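Local coordinates for uncharacterized protein (Bacteroides caccae, PDB 3NO2), which is of unknown function but folds as a six-bladed beta-propeller related to Mal s 1 allergenic protein-like proteins, at residues A[78-83]-A[124-130]; A[96-101]-A[113-118]; A[185-189]-A[200-204]. All blocks are in the same frame, centred on the assembly; numbering follows the deposited sequence. Where two conformers were deposited one is given.

Contact 1: residues A[78-83]-A[124-130]; sequences EMQTAR and HAQFRQI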
loop_
_atom_site.group_PDB
_atom_site.type_symbol
_atom_site.label_atom_id
_atom_site.label_comp_id
_atom_site.label_asym_id
_atom_site.label_seq_id
_atom_site.Cartn_x
_atom_site.Cartn_y
_atom_site.Cartn_z
ATOM N N GLU A 78 -2.949 -15.222 0.983
ATOM C CA GLU A 78 -2.893 -14.098 0.055
ATOM C C GLU A 78 -1.725 -13.203 0.416
ATOM O O GLU A 78 -1.709 -12.480 1.443
ATOM C CB GLU A 78 -4.177 -13.285 0.080
ATOM C CG GLU A 78 -5.424 -14.066 -0.304
ATOM C CD GLU A 78 -6.648 -13.188 -0.483
ATOM O OE1 GLU A 78 -6.553 -11.956 -0.408
ATOM O OE2 GLU A 78 -7.737 -13.783 -0.725
HETATM N N MSE A 79 -0.725 -13.159 -0.464
HETATM C CA MSE A 79 0.405 -12.260 -0.313
HETATM C C MSE A 79 -0.062 -10.873 -0.743
HETATM O O MSE A 79 -0.294 -10.625 -1.933
HETATM C CB MSE A 79 1.543 -12.726 -1.228
HETATM C CG MSE A 79 2.815 -11.998 -0.954
HETATM SE SE MSE A 79 3.861 -12.669 0.554
HETATM C CE MSE A 79 4.738 -14.108 -0.329
ATOM N N GLN A 80 -0.147 -9.959 0.219
ATOM C CA GLN A 80 -0.706 -8.640 -0.017
ATOM C C GLN A 80 0.220 -7.490 0.355
ATOM O O GLN A 80 -0.054 -6.378 -0.084
ATOM C CB GLN A 80 -2.032 -8.453 0.709
ATOM C CG GLN A 80 -3.150 -9.375 0.240
ATOM C CD GLN A 80 -3.836 -8.963 -1.031
ATOM O OE1 GLN A 80 -3.443 -8.030 -1.701
ATOM N NE2 GLN A 80 -4.867 -9.710 -1.397
ATOM N N THR A 81 1.280 -7.724 1.141
ATOM C CA THR A 81 2.286 -6.743 1.471
ATOM C C THR A 81 3.534 -6.979 0.658
ATOM O O THR A 81 3.980 -8.111 0.516
ATOM C CB THR A 81 2.673 -6.866 2.965
ATOM O OG1 THR A 81 1.562 -6.563 3.823
ATOM C CG2 THR A 81 3.837 -5.964 3.361
ATOM N N ALA A 82 4.131 -5.895 0.182
ATOM C CA ALA A 82 5.445 -5.933 -0.474
ATOM C C ALA A 82 6.014 -4.506 -0.459
ATOM O O ALA A 82 5.548 -3.663 -1.217
ATOM C CB ALA A 82 5.327 -6.474 -1.871
ATOM N N ARG A 83 7.004 -4.234 0.380
ATOM C CA ARG A 83 7.625 -2.910 0.481
ATOM C C ARG A 83 9.127 -3.074 0.637
ATOM O O ARG A 83 9.633 -4.139 0.977
ATOM C CB ARG A 83 7.040 -2.091 1.631
ATOM C CG ARG A 83 7.358 -2.685 2.992
ATOM C CD ARG A 83 6.965 -1.787 4.126
ATOM N NE ARG A 83 5.535 -1.585 4.214
ATOM C CZ ARG A 83 4.890 -0.463 3.929
ATOM N NH1 ARG A 83 5.545 0.612 3.527
ATOM N NH2 ARG A 83 3.594 -0.408 4.106
ATOM N N HIS A 124 -8.673 -12.907 2.902
ATOM C CA HIS A 124 -8.900 -11.677 2.206
ATOM C C HIS A 124 -9.396 -10.548 3.149
ATOM O O HIS A 124 -9.258 -9.389 2.802
ATOM C CB HIS A 124 -9.959 -11.874 1.088
ATOM C CG HIS A 124 -9.928 -10.867 0.014
ATOM N ND1 HIS A 124 -8.830 -10.688 -0.798
ATOM C CD2 HIS A 124 -10.880 -10.029 -0.460
ATOM C CE1 HIS A 124 -9.108 -9.771 -1.710
ATOM N NE2 HIS A 124 -10.361 -9.366 -1.544
ATOM N N ALA A 125 -10.022 -10.902 4.266
ATOM C CA ALA A 125 -10.545 -9.949 5.224
ATOM C C ALA A 125 -9.544 -9.537 6.276
ATOM O O ALA A 125 -9.914 -8.859 7.243
ATOM C CB ALA A 125 -11.836 -10.529 5.890
ATOM N N GLN A 126 -8.291 -9.955 6.136
ATOM C CA GLN A 126 -7.210 -9.600 7.058
ATOM C C GLN A 126 -6.576 -8.275 6.642
ATOM O O GLN A 126 -7.180 -7.215 6.814
ATOM C CB GLN A 126 -6.203 -10.741 7.214
ATOM C CG GLN A 126 -6.852 -11.989 7.850
ATOM C CD GLN A 126 -5.931 -13.187 7.908
ATOM O OE1 GLN A 126 -4.737 -13.093 7.620
ATOM N NE2 GLN A 126 -6.488 -14.355 8.264
ATOM N N PHE A 127 -5.375 -8.290 6.063
ATOM C CA PHE A 127 -4.642 -7.061 5.804
ATOM C C PHE A 127 -4.286 -6.909 4.343
ATOM O O PHE A 127 -4.384 -7.830 3.509
ATOM C CB PHE A 127 -3.381 -6.989 6.655
ATOM C CG PHE A 127 -2.465 -8.174 6.504
ATOM C CD1 PHE A 127 -1.571 -8.279 5.444
ATOM C CD2 PHE A 127 -2.541 -9.229 7.414
ATOM C CE1 PHE A 127 -0.711 -9.397 5.357
ATOM C CE2 PHE A 127 -1.682 -10.304 7.313
ATOM C CZ PHE A 127 -0.798 -10.360 6.294
ATOM N N ARG A 128 -3.825 -5.689 4.014
ATOM C CA ARG A 128 -3.195 -5.401 2.739
ATOM C C ARG A 128 -1.735 -5.034 3.009
ATOM O O ARG A 128 -0.862 -5.925 2.878
ATOM C CB ARG A 128 -3.977 -4.365 1.944
ATOM C CG ARG A 128 -5.363 -4.864 1.573
ATOM C CD ARG A 128 -5.338 -6.010 0.564
ATOM N NE ARG A 128 -6.691 -6.498 0.261
ATOM C CZ ARG A 128 -7.372 -7.382 0.952
ATOM N NH1 ARG A 128 -6.850 -7.983 1.993
ATOM N NH2 ARG A 128 -8.644 -7.612 0.627
ATOM N N GLN A 129 -1.413 -3.805 3.425
ATOM C CA GLN A 129 -0.027 -3.358 3.549
ATOM C C GLN A 129 0.404 -3.228 5.016
ATOM O O GLN A 129 0.092 -2.244 5.685
ATOM C CB GLN A 129 0.155 -1.995 2.872
ATOM C CG GLN A 129 -0.285 -1.953 1.424
ATOM C CD GLN A 129 0.302 -0.750 0.675
ATOM O OE1 GLN A 129 0.740 0.239 1.277
ATOM N NE2 GLN A 129 0.295 -0.801 -0.656
ATOM N N ILE A 130 1.135 -4.211 5.494
ATOM C CA ILE A 130 1.816 -4.175 6.770
ATOM C C ILE A 130 3.037 -3.257 6.653
ATOM O O ILE A 130 3.596 -3.088 5.576
ATOM C CB ILE A 130 2.194 -5.600 7.189
ATOM C CG1 ILE A 130 0.933 -6.407 7.501
ATOM C CG2 ILE A 130 3.167 -5.609 8.383
ATOM C CD1 ILE A 130 1.176 -7.900 7.893
HETATM O O HOH W 1 -9.147 -15.240 1.127
#
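Glu-78 reaches across to His-124 with an extended side chain, and the ring nitrogen ND1 gives its proton to OE1 at 2.6 Å, almost straight at 174°. The bond uses the syn lone pair of the carboxylate and lies in the imidazole plane. Gln-80 NE2 donates to the same oxygen from the anti side, tilted out of the carboxylate plane, so two N-H groups grip it, while water 1 links Glu-78 OE2 to the backbone N of His-124.

Gln-80 can be followed outward. Gln-80 CB rests 3.5 Å from Arg-128 O, and CG lies near Phe-127 O. A turn about the CB-CG bond (chi2 -79°) lays the amide alongside the arginine, Gln-80 CD 3.7 Å and OE1 3.6 Å from Arg-128 CD. NE2 stands over one guanidinium face, toward its rim, the planes only 20° apart. Glutamine suits this place because its amide gives and accepts: OE1 takes a bond from Asn-40, and NE2 also serves Glu-38. Arg-128 holds His-124 O end-on with NH1 and NH2, and its NH2 lies over the imidazole face.

Further along, Thr-81 OG1 donates to Arg-128 O (2.7 Å) and accepts from Ile-130 N (2.9 Å), a double role open to a hydroxyl. Arg-83 grips Ile-130 O side-on, NE at 2.8 Å being the straighter bond.

His-124 and Arg-128 also bind a citrate, probably from the crystallisation liquor. Strand 78-84, with a classic beta bulge at Gln-80 and Thr-81 opposite Ala-93, packs Met-79 and Ala-82 on strand 50-53; Phe-127 and Ile-130 pack on strand 138-142.

Contact 2: residues A[96-101]-A[113-118]; sequences GHPSTI and KTEFET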
loop_
_atom_site.group_PDB
_atom_site.type_symbol
_atom_site.label_atom_id
_atom_site.label_comp_id
_atom_site.label_asym_id
_atom_site.label_seq_id
_atom_site.Cartn_x
_atom_site.Cartn_y
_atom_site.Cartn_z
ATOM N N GLY A 96 -3.497 -15.338 6.126
ATOM C CA GLY A 96 -3.719 -16.785 6.237
ATOM C C GLY A 96 -3.839 -17.200 7.680
ATOM O O GLY A 96 -4.272 -16.424 8.558
ATOM N N HIS A 97 -3.450 -18.456 7.934
ATOM C CA HIS A 97 -3.577 -19.110 9.263
ATOM C C HIS A 97 -2.361 -20.012 9.479
ATOM O O HIS A 97 -2.423 -21.216 9.151
ATOM C CB HIS A 97 -4.882 -19.898 9.337
ATOM C CG HIS A 97 -6.073 -19.007 9.228
ATOM N ND1 HIS A 97 -6.382 -18.100 10.212
ATOM C CD2 HIS A 97 -6.990 -18.836 8.248
ATOM C CE1 HIS A 97 -7.428 -17.393 9.844
ATOM N NE2 HIS A 97 -7.821 -17.813 8.660
ATOM N N PRO A 98 -1.243 -19.454 9.931
ATOM C CA PRO A 98 -1.069 -18.096 10.428
ATOM C C PRO A 98 -0.773 -17.072 9.342
ATOM O O PRO A 98 -0.206 -17.383 8.286
ATOM C CB PRO A 98 0.147 -18.217 11.341
ATOM C CG PRO A 98 0.968 -19.281 10.707
ATOM C CD PRO A 98 -0.053 -20.301 10.198
ATOM N N SER A 99 -1.106 -15.838 9.636
ATOM C CA SER A 99 -0.562 -14.714 8.888
ATOM C C SER A 99 0.941 -14.739 9.012
ATOM O O SER A 99 1.458 -15.038 10.105
ATOM C CB SER A 99 -1.078 -13.395 9.412
ATOM O OG SER A 99 -2.520 -13.304 9.426
ATOM N N THR A 100 1.658 -14.433 7.940
ATOM C CA THR A 100 3.126 -14.559 7.973
ATOM C C THR A 100 3.761 -13.319 7.356
ATOM O O THR A 100 3.373 -12.883 6.272
ATOM C CB THR A 100 3.568 -15.784 7.185
ATOM O OG1 THR A 100 2.933 -16.958 7.740
ATOM C CG2 THR A 100 5.053 -15.983 7.235
ATOM N N ILE A 101 4.757 -12.772 8.048
ATOM C CA ILE A 101 5.604 -11.679 7.587
ATOM C C ILE A 101 7.008 -12.227 7.370
ATOM O O ILE A 101 7.522 -12.984 8.217
ATOM C CB ILE A 101 5.636 -10.562 8.643
ATOM C CG1 ILE A 101 4.260 -9.947 8.844
ATOM C CG2 ILE A 101 6.700 -9.492 8.305
ATOM C CD1 ILE A 101 4.116 -9.172 10.181
ATOM N N LYS A 113 11.291 -14.113 10.014
ATOM C CA LYS A 113 9.926 -14.605 9.853
ATOM C C LYS A 113 9.141 -14.355 11.097
ATOM O O LYS A 113 9.643 -14.643 12.210
ATOM C CB LYS A 113 9.955 -16.082 9.569
ATOM C CG LYS A 113 8.617 -16.700 9.379
ATOM C CD LYS A 113 8.790 -18.218 9.063
ATOM C CE LYS A 113 7.522 -18.893 8.747
ATOM N NZ LYS A 113 7.833 -20.412 8.638
ATOM N N THR A 114 7.918 -13.858 10.966
ATOM C CA THR A 114 6.970 -13.691 12.044
ATOM C C THR A 114 5.647 -14.296 11.668
ATOM O O THR A 114 5.146 -14.059 10.559
ATOM C CB THR A 114 6.793 -12.181 12.333
ATOM O OG1 THR A 114 8.069 -11.658 12.745
ATOM C CG2 THR A 114 5.685 -11.898 13.413
ATOM N N GLU A 115 5.067 -15.102 12.538
ATOM C CA GLU A 115 3.743 -15.673 12.366
ATOM C C GLU A 115 2.805 -15.154 13.450
ATOM O O GLU A 115 3.200 -15.039 14.624
ATOM C CB GLU A 115 3.793 -17.190 12.436
ATOM C CG GLU A 115 4.541 -17.831 11.287
ATOM C CD GLU A 115 4.631 -19.357 11.375
ATOM O OE1 GLU A 115 4.502 -19.891 12.487
ATOM O OE2 GLU A 115 4.847 -20.004 10.355
ATOM N N PHE A 116 1.556 -14.870 13.092
ATOM C CA PHE A 116 0.560 -14.458 14.066
ATOM C C PHE A 116 -0.808 -14.869 13.540
ATOM O O PHE A 116 -1.039 -14.985 12.335
ATOM C CB PHE A 116 0.660 -12.949 14.337
ATOM C CG PHE A 116 0.373 -12.067 13.132
ATOM C CD1 PHE A 116 1.335 -11.836 12.179
ATOM C CD2 PHE A 116 -0.849 -11.440 12.994
ATOM C CE1 PHE A 116 1.081 -11.046 11.081
ATOM C CE2 PHE A 116 -1.090 -10.629 11.889
ATOM C CZ PHE A 116 -0.128 -10.444 10.946
ATOM N N GLU A 117 -1.726 -15.078 14.456
ATOM C CA GLU A 117 -3.105 -15.373 14.130
ATOM C C GLU A 117 -4.005 -14.196 14.496
ATOM O O GLU A 117 -3.978 -13.655 15.624
ATOM C CB GLU A 117 -3.562 -16.650 14.835
ATOM C CG GLU A 117 -5.018 -17.003 14.620
ATOM C CD GLU A 117 -5.417 -17.101 13.141
ATOM O OE1 GLU A 117 -4.683 -17.731 12.400
ATOM O OE2 GLU A 117 -6.459 -16.494 12.775
ATOM N N THR A 118 -4.784 -13.763 13.505
ATOM C CA THR A 118 -5.654 -12.611 13.652
ATOM C C THR A 118 -7.008 -12.949 14.219
ATOM O O THR A 118 -7.711 -12.042 14.671
ATOM C CB THR A 118 -5.919 -11.925 12.292
ATOM O OG1 THR A 118 -6.535 -12.844 11.370
ATOM C CG2 THR A 118 -4.608 -11.348 11.696
HETATM O O HOH W 2 -4.384 -14.694 10.827
HETATM O O HOH W 3 4.045 -19.431 7.860
#
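His-97 donates from ND1 to Glu-117 OE1 at 2.8 Å, on the syn side of the carboxylate, somewhat tilted from its plane, and nearly straight (167°). Ring and carboxylate lie only 17° apart. Histidine can be held at both nitrogens, and here NE2 bonds to Glu-121 O.

Two antiparallel hydrogen-bonded pairs follow: Ile-101 with Thr-114, its N to Thr-114 O bond 2.8 Å long, and Ser-99 with Phe-116, where the bond from Ser-99 N is weak. Water 2 joins Gly-96 O, Ser-99 OG and Thr-118 N; Gln-126 also binds Ser-99 OG. On the face of Thr-100 and Glu-115, Lys-113 NZ makes a salt bridge to Glu-115 OE2, and Pro-98 CG, after a cis peptide bond, lies 3.7 Å from Glu-115 CD.

On the face of Ser-99, Ile-101 and Phe-116, Phe-116 has CG between the backbone N and carbonyl carbon (chi1 63°), which brings its ring beneath the small serine. Ser-99 CB makes a CH-pi contact, 3.6 Å from the centroid of the Phe-116 ring, and Ile-101 CD1 packs 3.7 Å from Phe-116 CE1.

The pair is the outer hairpin of its blade, strands 99-104 and 110-116; Ile-101, Thr-114 and Phe-116 pack on strand 138-142 of the next sheet.

Contact 3: residues A[185-189]-A[200-204]; sequences AHCFV and RRVNA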
loop_
_atom_site.group_PDB
_atom_site.type_symbol
_atom_site.label_atom_id
_atom_site.label_comp_id
_atom_site.label_asym_id
_atom_site.label_seq_id
_atom_site.Cartn_x
_atom_site.Cartn_y
_atom_site.Cartn_z
ATOM N N ALA A 185 -13.885 3.650 4.581
ATOM C CA ALA A 185 -14.355 4.777 5.393
ATOM C C ALA A 185 -14.137 6.111 4.692
ATOM O O ALA A 185 -14.535 7.138 5.232
ATOM C CB ALA A 185 -13.693 4.786 6.757
ATOM N N HIS A 186 -13.517 6.123 3.502
ATOM C CA HIS A 186 -13.380 7.377 2.744
ATOM C C HIS A 186 -12.565 8.398 3.482
ATOM O O HIS A 186 -12.778 9.601 3.337
ATOM C CB HIS A 186 -14.744 7.982 2.332
ATOM C CG HIS A 186 -15.763 6.969 1.892
ATOM N ND1 HIS A 186 -15.522 6.050 0.893
ATOM C CD2 HIS A 186 -17.010 6.695 2.351
ATOM C CE1 HIS A 186 -16.594 5.284 0.726
ATOM N NE2 HIS A 186 -17.518 5.660 1.597
ATOM N N CYS A 187 -11.621 7.948 4.291
ATOM C CA CYS A 187 -10.839 8.827 5.117
ATOM C C CYS A 187 -9.495 8.190 5.455
ATOM O O CYS A 187 -9.232 7.006 5.201
ATOM C CB CYS A 187 -11.579 9.153 6.442
ATOM S SG CYS A 187 -11.745 7.757 7.576
ATOM N N PHE A 188 -8.627 8.994 6.031
ATOM C CA PHE A 188 -7.468 8.486 6.722
ATOM C C PHE A 188 -7.303 9.151 8.067
ATOM O O PHE A 188 -7.929 10.213 8.321
ATOM C CB PHE A 188 -6.199 8.615 5.868
ATOM C CG PHE A 188 -5.773 10.008 5.518
ATOM C CD1 PHE A 188 -4.867 10.695 6.319
ATOM C CD2 PHE A 188 -6.169 10.577 4.330
ATOM C CE1 PHE A 188 -4.401 11.939 5.930
ATOM C CE2 PHE A 188 -5.697 11.827 3.952
ATOM C CZ PHE A 188 -4.834 12.483 4.747
ATOM N N VAL A 189 -6.522 8.563 8.941
ATOM C CA VAL A 189 -6.290 9.135 10.267
ATOM C C VAL A 189 -4.795 9.300 10.495
ATOM O O VAL A 189 -3.980 8.646 9.846
ATOM C CB VAL A 189 -6.891 8.290 11.396
ATOM C CG1 VAL A 189 -8.418 8.215 11.249
ATOM C CG2 VAL A 189 -6.236 6.884 11.410
ATOM N N ARG A 200 -5.940 13.140 14.348
ATOM C CA ARG A 200 -6.646 13.824 13.296
ATOM C C ARG A 200 -7.311 12.801 12.378
ATOM O O ARG A 200 -6.723 11.743 12.152
ATOM C CB ARG A 200 -5.654 14.630 12.480
ATOM C CG ARG A 200 -6.309 15.486 11.532
ATOM C CD ARG A 200 -5.317 16.286 10.794
ATOM N NE ARG A 200 -6.032 17.228 9.959
ATOM C CZ ARG A 200 -5.465 17.924 8.989
ATOM N NH1 ARG A 200 -4.165 17.764 8.736
ATOM N NH2 ARG A 200 -6.207 18.761 8.280
ATOM N N ARG A 201 -8.533 13.087 11.909
ATOM C CA ARG A 201 -9.206 12.319 10.846
ATOM C C ARG A 201 -9.493 13.242 9.676
ATOM O O ARG A 201 -10.175 14.292 9.814
ATOM C CB ARG A 201 -10.506 11.641 11.311
ATOM C CG ARG A 201 -11.180 10.741 10.232
ATOM C CD ARG A 201 -12.388 9.906 10.769
ATOM N NE ARG A 201 -12.029 8.600 11.366
ATOM C CZ ARG A 201 -12.002 8.347 12.675
ATOM N NH1 ARG A 201 -12.319 9.296 13.545
ATOM N NH2 ARG A 201 -11.675 7.140 13.120
ATOM N N VAL A 202 -9.008 12.821 8.507
ATOM C CA VAL A 202 -9.074 13.569 7.296
ATOM C C VAL A 202 -10.013 12.904 6.328
ATOM O O VAL A 202 -9.834 11.734 5.954
ATOM C CB VAL A 202 -7.678 13.718 6.638
ATOM C CG1 VAL A 202 -7.729 14.549 5.384
ATOM C CG2 VAL A 202 -6.679 14.273 7.684
ATOM N N ASN A 203 -11.041 13.612 5.935
ATOM C CA ASN A 203 -11.918 13.112 4.905
ATOM C C ASN A 203 -12.060 14.107 3.780
ATOM O O ASN A 203 -11.305 15.103 3.737
ATOM C CB ASN A 203 -13.228 12.700 5.485
ATOM C CG ASN A 203 -13.959 13.828 6.139
ATOM O OD1 ASN A 203 -13.913 14.964 5.660
ATOM N ND2 ASN A 203 -14.602 13.545 7.261
ATOM N N ALA A 204 -12.961 13.852 2.852
ATOM C CA ALA A 204 -13.084 14.743 1.707
ATOM C C ALA A 204 -13.464 16.193 2.051
ATOM O O ALA A 204 -13.166 17.117 1.264
ATOM C CB ALA A 204 -14.067 14.157 0.684
HETATM O O HOH W 4 -14.580 11.513 2.557
#
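A beta hairpin at the outer side of a propeller blade, strands 187-191 and 198-203, brings Phe-188 against Val-202. Their backbones form an antiparallel hydrogen-bonded pair: Val-202 N reaches Phe-188 O at 2.8 Å, and Phe-188 N returns a bond to Val-202 O at 3.0 Å. Toward the end of the contact at His-186 and Ala-204, water 4 takes over, donating to His-186 O and accepting from Ala-204 N.

The side chains of Phe-188 and Val-202 run side by side on one face of the hairpin. A chi1 of 63° folds the ring of Phe-188 across to the neighbouring strand, where Val-202 CB makes a CH-pi contact 3.8 Å from the ring centroid and 15° off the normal. Valine suits the spot because its branching at CB spreads both methyls under the ring: CG1 lies 3.6 Å from Phe-188 CZ, and CG2 comes close to CE1. The ring also touches Leu-179 within the blade and Leu-226 and Ile-228 of strand 226-231, so a large aromatic can fill the interface between two sheets.

The other face carries Cys-187, Val-189 and Arg-201. The arginine has two conformers; in the one described its aliphatic part lies beside Val-189 and its charged end stays at the exposed surface. There a bend at chi3 (-87°) brings one face of the guanidinium under Val-189 CG1, 3.6 Å from Arg-201 NE, while Cys-187 SG meets the edge of that group near its plane.

In the fold
The three contacts sample one propeller at different depths. Contact 1 lies deep, about 8 Å between its centre and that of the chain, and joins an innermost strand to the loop leading into the next blade; polar and charged groups, some buried and some partly exposed, dominate it. Contacts 2 and 3 are outer hairpins of two separate blades, partly buried, with centres about 18 and 16 Å from the chain centre. In both, an aromatic ring packs on the face turned to the next blade, while exposed Glu-115 or Arg-201 stands among buried neighbours on the other. Histidine-carboxylate bonds occur in contacts 1 and 2, not 3. Gln-126 connects contacts 1 and 2; contact 3 touches neither.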